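Local atomic coordinates of CCHC-type domain-containing protein (Trypanosoma brucei brucei, PDB entry 7C45), a protein that probably acts as a metal-dependent 3'-5' RNA exonuclease that trims guide RNA, and carries two zinc-binding CCHC modules. Residues Gln61-Leu72 / Leu185-Leu196. Numbering follows the deposited sequence.
With CA (calcium ion), chain E.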
ATOM      1  N   GLN A  61     -11.831  -1.261   3.010  1.00 14.55           N
ATOM      2  CA  GLN A  61     -11.355  -2.533   3.542  1.00 14.75           C
ATOM      3  C   GLN A  61     -10.394  -2.283   4.697  1.00 14.71           C
ATOM      4  O   GLN A  61      -9.631  -1.324   4.674  1.00 14.52           O
ATOM      5  CB  GLN A  61     -10.685  -3.360   2.448  1.00 14.84           C
ATOM      6  CG  GLN A  61     -11.601  -3.557   1.239  1.00 14.95           C
ATOM      7  CD  GLN A  61     -11.354  -2.531   0.157  1.00 14.76           C
ATOM      8  OE1 GLN A  61     -11.934  -1.442   0.163  1.00 14.61           O
ATOM      9  NE2 GLN A  61     -10.479  -2.861  -0.767  1.00 14.79           N
ATOM     10  N   ALA A  62     -10.467  -3.125   5.732  1.00 14.96           N
ATOM     11  CA  ALA A  62      -9.645  -2.914   6.917  1.00 15.01           C
ATOM     12  C   ALA A  62      -9.165  -4.248   7.461  1.00 15.33           C
ATOM     13  O   ALA A  62      -9.926  -5.217   7.532  1.00 15.59           O
ATOM     14  CB  ALA A  62     -10.391  -2.177   8.023  1.00 15.04           C
ATOM     15  N   CYS A  63      -7.915  -4.275   7.885  1.00 15.37           N
ATOM     16  CA  CYS A  63      -7.362  -5.472   8.511  1.00 15.73           C
ATOM     17  C   CYS A  63      -6.412  -4.999   9.595  1.00 15.82           C
ATOM     18  O   CYS A  63      -5.461  -4.277   9.286  1.00 15.60           O
ATOM     19  CB  CYS A  63      -6.650  -6.332   7.479  1.00 15.76           C
ATOM     20  SG  CYS A  63      -6.077  -7.929   8.133  1.00 16.29           S
ATOM     21  N   SER A  64      -6.685  -5.372  10.848  1.00 16.17           N
ATOM     22  CA  SER A  64      -5.951  -4.843  11.989  1.00 16.33           C
ATOM     23  C   SER A  64      -5.274  -5.964  12.767  1.00 20.87           C
ATOM     24  O   SER A  64      -5.521  -7.148  12.550  1.00 17.05           O
ATOM     25  CB  SER A  64      -6.870  -4.051  12.921  1.00 16.39           C
ATOM     26  OG  SER A  64      -7.389  -4.882  13.950  1.00 16.85           O
ATOM     27  N   ASP A  65      -4.401  -5.563  13.681  1.00 17.01           N
ATOM     28  CA  ASP A  65      -3.770  -6.522  14.580  1.00 19.18           C
ATOM     29  C   ASP A  65      -4.696  -6.975  15.710  1.00 18.00           C
ATOM     30  O   ASP A  65      -4.281  -7.796  16.526  1.00 18.53           O
ATOM     31  CB  ASP A  65      -2.482  -5.924  15.154  1.00 19.00           C
ATOM     32  CG  ASP A  65      -2.734  -4.663  15.963  1.00 23.46           C
ATOM     33  OD1 ASP A  65      -3.704  -3.952  15.683  1.00 23.52           O
ATOM     34  OD2 ASP A  65      -1.964  -4.390  16.903  1.00 33.66           O
ATOM     35  N   ALA A  66      -5.937  -6.481  15.779  1.00 17.85           N
ATOM     36  CA  ALA A  66      -6.856  -6.862  16.852  1.00 18.29           C
ATOM     37  C   ALA A  66      -7.693  -8.101  16.531  1.00 18.50           C
ATOM     38  O   ALA A  66      -8.378  -8.613  17.428  1.00 18.96           O
ATOM     39  CB  ALA A  66      -7.803  -5.688  17.186  1.00 18.08           C
ATOM     40  N   LYS A  67      -7.652  -8.608  15.288  1.00 18.24           N
ATOM     41  CA  LYS A  67      -8.542  -9.703  14.944  1.00 18.48           C
ATOM     42  C   LYS A  67      -8.141 -10.298  13.601  1.00 18.29           C
ATOM     43  O   LYS A  67      -7.795  -9.553  12.675  1.00 19.06           O
ATOM     44  CB  LYS A  67      -9.992  -9.214  14.937  1.00 18.33           C
ATOM     45  CG  LYS A  67     -11.008 -10.310  14.744  1.00 18.66           C
ATOM     46  CD  LYS A  67     -12.410  -9.782  14.627  1.00 29.76           C
ATOM     47  CE  LYS A  67     -13.394 -10.757  15.240  1.00 31.60           C
ATOM     48  NZ  LYS A  67     -12.955 -11.195  16.601  1.00 36.63           N
ATOM     49  N   PRO A  68      -8.149 -11.621  13.453  1.00 18.72           N
ATOM     50  CA  PRO A  68      -7.696 -12.268  12.205  1.00 18.63           C
ATOM     51  C   PRO A  68      -8.785 -12.312  11.148  1.00 18.51           C
ATOM     52  O   PRO A  68      -9.242 -13.384  10.729  1.00 18.79           O
ATOM     53  CB  PRO A  68      -7.323 -13.678  12.692  1.00 19.31           C
ATOM     54  CG  PRO A  68      -8.286 -13.921  13.789  1.00 19.73           C
ATOM     55  CD  PRO A  68      -8.400 -12.616  14.512  1.00 22.58           C
ATOM     56  N   VAL A  69      -9.206 -11.128  10.693  1.00 17.90           N
ATOM     57  CA  VAL A  69     -10.290 -11.005   9.730  1.00 17.71           C
ATOM     58  C   VAL A  69     -10.011  -9.784   8.862  1.00 17.12           C
ATOM     59  O   VAL A  69      -9.349  -8.842   9.295  1.00 17.91           O
ATOM     60  CB  VAL A  69     -11.674 -10.868  10.425  1.00 17.86           C
ATOM     61  CG1 VAL A  69     -11.831  -9.506  11.049  1.00 17.51           C
ATOM     62  CG2 VAL A  69     -12.821 -11.129   9.458  1.00 17.87           C
ATOM     63  N   VAL A  70     -10.552  -9.790   7.652  1.00 16.97           N
ATOM     64  CA  VAL A  70     -10.568  -8.606   6.791  1.00 16.48           C
ATOM     65  C   VAL A  70     -11.999  -8.084   6.760  1.00 16.40           C
ATOM     66  O   VAL A  70     -12.913  -8.805   6.345  1.00 16.66           O
ATOM     67  CB  VAL A  70     -10.074  -8.933   5.373  1.00 16.41           C
ATOM     68  CG1 VAL A  70     -10.249  -7.725   4.435  1.00 15.98           C
ATOM     69  CG2 VAL A  70      -8.629  -9.411   5.420  1.00 16.48           C
ATOM     70  N   PHE A  71     -12.208  -6.866   7.242  1.00 16.11           N
ATOM     71  CA  PHE A  71     -13.549  -6.285   7.180  1.00 16.03           C
ATOM     72  C   PHE A  71     -13.718  -5.636   5.817  1.00 15.75           C
ATOM     73  O   PHE A  71     -12.865  -4.853   5.403  1.00 15.45           O
ATOM     74  CB  PHE A  71     -13.762  -5.249   8.277  1.00 15.90           C
ATOM     75  CG  PHE A  71     -13.806  -5.822   9.685  1.00 16.25           C
ATOM     76  CD1 PHE A  71     -14.775  -6.739  10.041  1.00 16.63           C
ATOM     77  CD2 PHE A  71     -12.899  -5.376  10.654  1.00 16.26           C
ATOM     78  CE1 PHE A  71     -14.831  -7.236  11.331  1.00 17.38           C
ATOM     79  CE2 PHE A  71     -12.935  -5.871  11.946  1.00 16.65           C
ATOM     80  CZ  PHE A  71     -13.906  -6.790  12.293  1.00 17.90           C
ATOM     81  N   LEU A  72     -14.803  -5.958   5.122  1.00 15.89           N
ATOM     82  CA  LEU A  72     -15.140  -5.282   3.875  1.00 15.69           C
ATOM     83  C   LEU A  72     -16.339  -4.392   4.173  1.00 15.60           C
ATOM     84  O   LEU A  72     -17.473  -4.872   4.241  1.00 15.85           O
ATOM     85  CB  LEU A  72     -15.447  -6.268   2.757  1.00 15.98           C
ATOM     86  CG  LEU A  72     -14.341  -7.280   2.458  1.00 16.15           C
ATOM     87  CD1 LEU A  72     -14.838  -8.269   1.438  1.00 16.54           C
ATOM     88  CD2 LEU A  72     -13.100  -6.543   1.950  1.00 15.81           C
ATOM     89  N   LEU A 185     -15.298  -9.873  -3.766  1.00 17.62           N
ATOM     90  CA  LEU A 185     -14.984  -9.633  -2.364  1.00 17.30           C
ATOM     91  C   LEU A 185     -13.562 -10.062  -2.033  1.00 17.21           C
ATOM     92  O   LEU A 185     -12.831  -9.351  -1.333  1.00 16.80           O
ATOM     93  CB  LEU A 185     -16.000 -10.373  -1.490  1.00 17.63           C
ATOM     94  CG  LEU A 185     -17.421  -9.835  -1.710  1.00 17.68           C
ATOM     95  CD1 LEU A 185     -18.470 -10.712  -0.999  1.00 18.12           C
ATOM     96  CD2 LEU A 185     -17.518  -8.401  -1.230  1.00 17.14           C
ATOM     97  N   GLU A 186     -13.161 -11.237  -2.507  1.00 17.64           N
ATOM     98  CA  GLU A 186     -11.816 -11.726  -2.229  1.00 17.61           C
ATOM     99  C   GLU A 186     -10.774 -10.841  -2.889  1.00 17.21           C
ATOM    100  O   GLU A 186      -9.725 -10.545  -2.299  1.00 16.92           O
ATOM    101  CB  GLU A 186     -11.682 -13.172  -2.706  1.00 18.23           C
ATOM    102  CG  GLU A 186     -10.308 -13.821  -2.459  1.00 19.75           C
ATOM    103  CD  GLU A 186      -9.712 -13.535  -1.078  1.00 25.72           C
ATOM    104  OE1 GLU A 186      -8.504 -13.203  -1.013  1.00 28.69           O
ATOM    105  OE2 GLU A 186     -10.441 -13.622  -0.074  1.00 27.15           O
ATOM    106  N   TYR A 187     -11.051 -10.424  -4.120  1.00 17.24           N
ATOM    107  CA  TYR A 187     -10.200  -9.443  -4.774  1.00 18.66           C
ATOM    108  C   TYR A 187     -10.054  -8.207  -3.902  1.00 16.35           C
ATOM    109  O   TYR A 187      -8.943  -7.781  -3.607  1.00 16.06           O
ATOM    110  CB  TYR A 187     -10.762  -9.074  -6.137  1.00 18.03           C
ATOM    111  CG  TYR A 187      -9.867  -8.123  -6.885  1.00 24.82           C
ATOM    112  CD1 TYR A 187      -9.995  -6.748  -6.723  1.00 25.60           C
ATOM    113  CD2 TYR A 187      -8.890  -8.597  -7.760  1.00 27.88           C
ATOM    114  CE1 TYR A 187      -9.182  -5.875  -7.406  1.00 32.15           C
ATOM    115  CE2 TYR A 187      -8.073  -7.725  -8.447  1.00 31.44           C
ATOM    116  CZ  TYR A 187      -8.226  -6.366  -8.262  1.00 36.42           C
ATOM    117  OH  TYR A 187      -7.424  -5.479  -8.939  1.00 46.57           O
ATOM    118  N   ALA A 188     -11.178  -7.643  -3.446  1.00 16.26           N
ATOM    119  CA  ALA A 188     -11.111  -6.476  -2.577  1.00 15.82           C
ATOM    120  C   ALA A 188     -10.374  -6.769  -1.280  1.00 15.72           C
ATOM    121  O   ALA A 188      -9.788  -5.861  -0.693  1.00 15.39           O
ATOM    122  CB  ALA A 188     -12.520  -5.957  -2.265  1.00 15.82           C
ATOM    123  N   ALA A 189     -10.407  -8.012  -0.802  1.00 16.05           N
ATOM    124  CA  ALA A 189      -9.798  -8.305   0.491  1.00 16.04           C
ATOM    125  C   ALA A 189      -8.281  -8.410   0.433  1.00 15.94           C
ATOM    126  O   ALA A 189      -7.633  -8.275   1.466  1.00 15.85           O
ATOM    127  CB  ALA A 189     -10.343  -9.617   1.056  1.00 16.50           C
ATOM    128  N   GLY A 190      -7.709  -8.615  -0.751  1.00 15.99           N
ATOM    129  CA  GLY A 190      -6.316  -9.040  -0.824  1.00 16.01           C
ATOM    130  C   GLY A 190      -5.331  -7.988  -0.351  1.00 15.62           C
ATOM    131  O   GLY A 190      -4.397  -8.293   0.389  1.00 15.66           O
ATOM    132  N   ASP A 191      -5.517  -6.734  -0.768  1.00 15.30           N
ATOM    133  CA  ASP A 191      -4.467  -5.749  -0.520  1.00 15.00           C
ATOM    134  C   ASP A 191      -4.221  -5.506   0.966  1.00 14.94           C
ATOM    135  O   ASP A 191      -3.066  -5.335   1.372  1.00 14.88           O
ATOM    136  CB  ASP A 191      -4.775  -4.428  -1.209  1.00 17.38           C
ATOM    137  CG  ASP A 191      -4.559  -4.481  -2.698  1.00 23.07           C
ATOM    138  OD1 ASP A 191      -3.871  -5.399  -3.181  1.00 24.04           O
ATOM    139  OD2 ASP A 191      -5.083  -3.591  -3.390  1.00 25.03           O
ATOM    140  N   VAL A 192      -5.276  -5.455   1.797  1.00 14.99           N
ATOM    141  CA  VAL A 192      -5.028  -5.097   3.191  1.00 14.97           C
ATOM    142  C   VAL A 192      -4.311  -6.224   3.921  1.00 15.27           C
ATOM    143  O   VAL A 192      -3.544  -5.963   4.850  1.00 15.29           O
ATOM    144  CB  VAL A 192      -6.305  -4.694   3.946  1.00 14.97           C
ATOM    145  CG1 VAL A 192      -6.744  -3.266   3.537  1.00 14.67           C
ATOM    146  CG2 VAL A 192      -7.424  -5.738   3.766  1.00 15.24           C
ATOM    147  N   ARG A 193      -4.544  -7.478   3.521  1.00 15.57           N
ATOM    148  CA  ARG A 193      -3.725  -8.569   4.057  1.00 15.90           C
ATOM    149  C   ARG A 193      -2.256  -8.322   3.750  1.00 17.13           C
ATOM    150  O   ARG A 193      -1.391  -8.452   4.619  1.00 15.89           O
ATOM    151  CB  ARG A 193      -4.142  -9.921   3.467  1.00 16.27           C
ATOM    152  CG  ARG A 193      -5.521 -10.431   3.832  1.00 16.53           C
ATOM    153  CD  ARG A 193      -5.633 -11.899   3.430  1.00 17.02           C
ATOM    154  NE  ARG A 193      -6.998 -12.372   3.426  1.00 17.28           N
ATOM    155  CZ  ARG A 193      -7.750 -12.500   2.337  1.00 17.34           C
ATOM    156  NH1 ARG A 193      -7.278 -12.163   1.140  1.00 17.53           N
ATOM    157  NH2 ARG A 193      -8.994 -12.937   2.442  1.00 17.62           N
ATOM    158  N   HIS A 194      -1.966  -7.974   2.501  1.00 15.57           N
ATOM    159  CA  HIS A 194      -0.593  -7.704   2.083  1.00 15.45           C
ATOM    160  C   HIS A 194      -0.016  -6.495   2.798  1.00 15.20           C
ATOM    161  O   HIS A 194       1.148  -6.493   3.173  1.00 15.25           O
ATOM    162  CB  HIS A 194      -0.554  -7.486   0.576  1.00 15.32           C
ATOM    163  CG  HIS A 194      -0.998  -8.675  -0.202  1.00 15.63           C
ATOM    164  ND1 HIS A 194      -0.764  -9.967   0.218  1.00 28.19           N
ATOM    165  CD2 HIS A 194      -1.667  -8.769  -1.370  1.00 18.60           C
ATOM    166  CE1 HIS A 194      -1.274 -10.809  -0.662  1.00 23.27           C
ATOM    167  NE2 HIS A 194      -1.825 -10.109  -1.634  1.00 22.66           N
ATOM    168  N   ILE A 195      -0.825  -5.462   3.005  1.00 14.99           N
ATOM    169  CA  ILE A 195      -0.358  -4.292   3.732  1.00 14.83           C
ATOM    170  C   ILE A 195       0.023  -4.661   5.157  1.00 15.08           C
ATOM    171  O   ILE A 195       1.067  -4.237   5.661  1.00 15.11           O
ATOM    172  CB  ILE A 195      -1.432  -3.191   3.706  1.00 14.62           C
ATOM    173  CG1 ILE A 195      -1.536  -2.653   2.281  1.00 14.41           C
ATOM    174  CG2 ILE A 195      -1.048  -2.085   4.674  1.00 14.56           C
ATOM    175  CD1 ILE A 195      -2.764  -1.720   2.017  1.00 14.26           C
ATOM    176  N   LEU A 196      -0.831  -5.423   5.843  1.00 15.31           N
ATOM    177  CA  LEU A 196      -0.532  -5.736   7.234  1.00 15.62           C
ATOM    178  C   LEU A 196       0.709  -6.617   7.326  1.00 15.87           C
ATOM    179  O   LEU A 196       1.582  -6.393   8.170  1.00 16.03           O
ATOM    180  CB  LEU A 196      -1.753  -6.387   7.900  1.00 15.86           C
ATOM    181  CG  LEU A 196      -1.660  -6.632   9.414  1.00 16.23           C
ATOM    182  CD1 LEU A 196      -1.618  -5.321  10.170  1.00 16.11           C
ATOM    183  CD2 LEU A 196      -2.802  -7.520   9.934  1.00 16.54           C
TER
HETATM  184 CA    CA E 403      -7.303  -2.641  -3.436  1.00 18.92          CA
HETATM  185  O   HOH W   1      -7.474  -5.446  -2.869  1.00 18.31           O
HETATM  186  O   HOH W   2      -7.492  -4.019  -5.497  1.00 36.47           O
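V192 and C63 sit where helix 185-196 lies over the hairpin 61-72; the helix axis passes 7.6 Å from that of strand 61-64, at 36°, and 8.7 Å from that of strand 70-72. V192 fills the middle of the contact. Its CG2 rests 3.5 Å from V70 CG1 and also touches C63 CB. Its CG1 turns the other way, over the carbonyl of Q61. With chi1 of 173°, V70 sends CG1 to V192 and A189 CB. The same rotation lays V70 CG2 3.6 Å from R193 CG, against the aliphatic part of that arginine. R193 runs on to grip E186 end-on with NH1 and NH2, one to each carboxylate oxygen. Its NE hydrogen-bonds to the backbone O of Y14.

Leucines close both ends. L72 forks over the helix: CD1 meets L185 CD2 at 3.8 Å, while CD2 lies over A188 and A189. At the turn end, L196 CD2 packs on C63 SG at 3.8 Å and also touches the S64 carbonyl.

One hydrogen bond crosses the interface. The Q61 chain bends at chi2, which carries its amide to the helix backbone. NE2 donates to A188 O over 3.1 Å at 160°. The acceptor lies near the amide plane. NE2 also hydrogen-bonds to E43 OE2, so this buried amide links the helix to a calcium ligand. D191 OD2, on the same helix, binds the calcium ion at 2.4 Å. D41, E43, an RNA phosphate and two waters are its other ligands. Water 1, one of these two, accepts from D191 N and donates to Y187 O.

This is a helix packed on an antiparallel hairpin within the mixed sheet of an RNase H-like exonuclease domain, delivering an acidic metal ligand to the active site.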